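Local coordinates for nucleoside-diphosphate-sugar epimerase (PDB 2X4G), which probably acts as an NAD(P)-dependent epimerase or dehydrogenase of the Rossmann-fold family, perhaps working on nucleotide-linked sugars, at residues A161-E164 against Q165-Q169. Sequence-based numbering, arbitrary orientation.
Sequences ALDE and QAREQ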
ATOM      1  N   ALA A 161      -1.842  11.515 -18.918  1.00 49.33           N
ATOM      2  CA  ALA A 161      -1.747  10.790 -20.192  1.00 49.73           C
ATOM      3  C   ALA A 161      -3.082  10.766 -20.945  1.00 48.44           C
ATOM      4  O   ALA A 161      -3.151  11.132 -22.111  1.00 48.30           O
ATOM      5  CB  ALA A 161      -1.253   9.377 -19.957  1.00 50.17           C
ATOM      6  N   LEU A 162      -4.138  10.333 -20.265  1.00 47.59           N
ATOM      7  CA  LEU A 162      -5.471  10.275 -20.861  1.00 46.48           C
ATOM      8  C   LEU A 162      -5.896  11.643 -21.388  1.00 46.55           C
ATOM      9  O   LEU A 162      -6.551  11.752 -22.434  1.00 46.00           O
ATOM     10  CB  LEU A 162      -6.474   9.754 -19.836  1.00 45.14           C
ATOM     11  CG  LEU A 162      -6.294   8.280 -19.398  1.00 45.14           C
ATOM     12  CD1 LEU A 162      -7.040   7.917 -18.085  1.00 39.88           C
ATOM     13  CD2 LEU A 162      -6.700   7.329 -20.546  1.00 44.63           C
ATOM     14  N   ASP A 163      -5.510  12.694 -20.673  1.00 47.14           N
ATOM     15  CA  ASP A 163      -5.760  14.051 -21.148  1.00 47.88           C
ATOM     16  C   ASP A 163      -4.980  14.355 -22.437  1.00 49.62           C
ATOM     17  O   ASP A 163      -5.558  14.811 -23.421  1.00 49.78           O
ATOM     18  CB  ASP A 163      -5.418  15.075 -20.071  1.00 47.87           C
ATOM     19  CG  ASP A 163      -6.009  16.441 -20.366  1.00 48.06           C
ATOM     20  OD1 ASP A 163      -5.280  17.310 -20.906  1.00 48.74           O
ATOM     21  OD2 ASP A 163      -7.206  16.643 -20.061  1.00 46.58           O
ATOM     22  N   GLU A 164      -3.674  14.102 -22.421  1.00 51.32           N
ATOM     23  CA  GLU A 164      -2.840  14.232 -23.616  1.00 53.46           C
ATOM     24  C   GLU A 164      -3.344  13.435 -24.795  1.00 53.27           C
ATOM     25  O   GLU A 164      -3.297  13.911 -25.924  1.00 53.80           O
ATOM     26  CB  GLU A 164      -1.405  13.789 -23.334  1.00 55.34           C
ATOM     27  CG  GLU A 164      -0.476  14.933 -22.918  1.00 59.19           C
ATOM     28  CD  GLU A 164      -0.112  15.878 -24.062  1.00 63.56           C
ATOM     29  OE1 GLU A 164       0.347  17.005 -23.751  1.00 66.55           O
ATOM     30  OE2 GLU A 164      -0.282  15.509 -25.252  1.00 65.99           O
ATOM     31  N   GLN A 165      -3.788  12.213 -24.528  1.00 53.14           N
ATOM     32  CA  GLN A 165      -4.304  11.315 -25.557  1.00 53.57           C
ATOM     33  C   GLN A 165      -5.512  11.903 -26.260  1.00 53.33           C
ATOM     34  O   GLN A 165      -5.585  11.890 -27.492  1.00 54.01           O
ATOM     35  CB  GLN A 165      -4.698   9.979 -24.941  1.00 53.05           C
ATOM     36  CG  GLN A 165      -5.177   8.931 -25.939  1.00 53.39           C
ATOM     37  CD  GLN A 165      -5.652   7.655 -25.262  1.00 53.13           C
ATOM     38  OE1 GLN A 165      -6.323   7.714 -24.222  1.00 51.54           O
ATOM     39  NE2 GLN A 165      -5.313   6.494 -25.849  1.00 52.22           N
ATOM     40  N   ALA A 166      -6.458  12.412 -25.476  1.00 52.88           N
ATOM     41  CA  ALA A 166      -7.672  13.011 -26.037  1.00 52.92           C
ATOM     42  C   ALA A 166      -7.342  14.230 -26.917  1.00 54.05           C
ATOM     43  O   ALA A 166      -7.808  14.330 -28.060  1.00 54.09           O
ATOM     44  CB  ALA A 166      -8.663  13.377 -24.923  1.00 51.82           C
ATOM     45  N   ARG A 167      -6.519  15.139 -26.404  1.00 55.05           N
ATOM     46  CA  ARG A 167      -6.116  16.311 -27.187  1.00 56.82           C
ATOM     47  C   ARG A 167      -5.419  15.883 -28.482  1.00 58.65           C
ATOM     48  O   ARG A 167      -5.586  16.520 -29.526  1.00 59.85           O
ATOM     49  CB  ARG A 167      -5.190  17.225 -26.374  1.00 57.45           C
ATOM     50  CG  ARG A 167      -5.808  17.759 -25.086  1.00 57.31           C
ATOM     51  CD  ARG A 167      -5.148  19.027 -24.591  1.00 59.71           C
ATOM     52  NE  ARG A 167      -3.688  18.915 -24.521  1.00 63.68           N
ATOM     53  CZ  ARG A 167      -3.007  18.257 -23.576  1.00 65.92           C
ATOM     54  NH1 ARG A 167      -3.635  17.615 -22.589  1.00 66.53           N
ATOM     55  NH2 ARG A 167      -1.680  18.234 -23.609  1.00 67.28           N
ATOM     56  N   GLU A 168      -4.640  14.805 -28.390  1.00 59.58           N
ATOM     57  CA  GLU A 168      -3.882  14.232 -29.501  1.00 61.17           C
ATOM     58  C   GLU A 168      -4.819  13.720 -30.593  1.00 60.60           C
ATOM     59  O   GLU A 168      -4.549  13.897 -31.771  1.00 61.51           O
ATOM     60  CB  GLU A 168      -2.973  13.134 -28.929  1.00 62.21           C
ATOM     61  CG  GLU A 168      -2.158  12.241 -29.875  1.00 66.24           C
ATOM     62  CD  GLU A 168      -1.659  10.954 -29.142  1.00 70.41           C
ATOM     63  OE1 GLU A 168      -2.362   9.907 -29.197  1.00 71.53           O
ATOM     64  OE2 GLU A 168      -0.595  11.002 -28.467  1.00 73.02           O
ATOM     65  N   GLN A 169      -5.939  13.125 -30.206  1.00 59.15           N
ATOM     66  CA  GLN A 169      -6.955  12.722 -31.177  1.00 59.11           C
ATOM     67  C   GLN A 169      -7.626  13.946 -31.835  1.00 59.05           C
ATOM     68  O   GLN A 169      -7.923  13.936 -33.028  1.00 59.76           O
ATOM     69  CB  GLN A 169      -8.031  11.857 -30.510  1.00 58.12           C
ATOM     70  CG  GLN A 169      -7.528  10.604 -29.784  1.00 58.52           C
ATOM     71  CD  GLN A 169      -7.032   9.512 -30.724  1.00 59.59           C
ATOM     72  OE1 GLN A 169      -7.674   9.190 -31.720  1.00 59.87           O
ATOM     73  NE2 GLN A 169      -5.889   8.930 -30.393  1.00 59.70           N
TER
HETATM   74  O   HOH W   1      -7.952   9.913 -23.618  1.00 27.25           O
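Arg167 reaches back along its own helix to two carboxylates, Asp163 four residues earlier and Glu164 three, a worked example of how i, i+3 and i, i+4 spacings let one side chain bridge a turn. Its NH1 forms a salt bridge with Asp163 OD1 and its NH2 one with Glu164 OE1, though both pairs are too close in the model, so their exact geometry is doubtful. The Asp163 carboxylate comes to the guanidinium edge, their planes 39° apart, whereas that of Glu164 is turned 73°. A bend at chi3 (-50°) turns the guanidinium so that one face lies over Glu164 CA. Arg238 also pairs with Asp163 OD1, a second partner that would probably help keep the carboxylate ionised.

On the packed side, Leu162 and Ala166 press on Tyr123, and Ala166 and buried Asp163 meet Ile178. Gln165 runs extended beside Leu162, Gln165 OE1 3.7 Å from Leu162 CD2, and hydrogen-bonds Thr106. A water donates to both Leu162 O (2.6 Å) and Gln165 OE1 (2.8 Å). By contrast, Glu164 and Glu168 line the partly exposed flank, to which Arg167 spans from Ile178. Beneath both runs the i, i+4 backbone ladder of an amphipathic helix packed on the parallel part of the central sheet, as in a Rossmann fold.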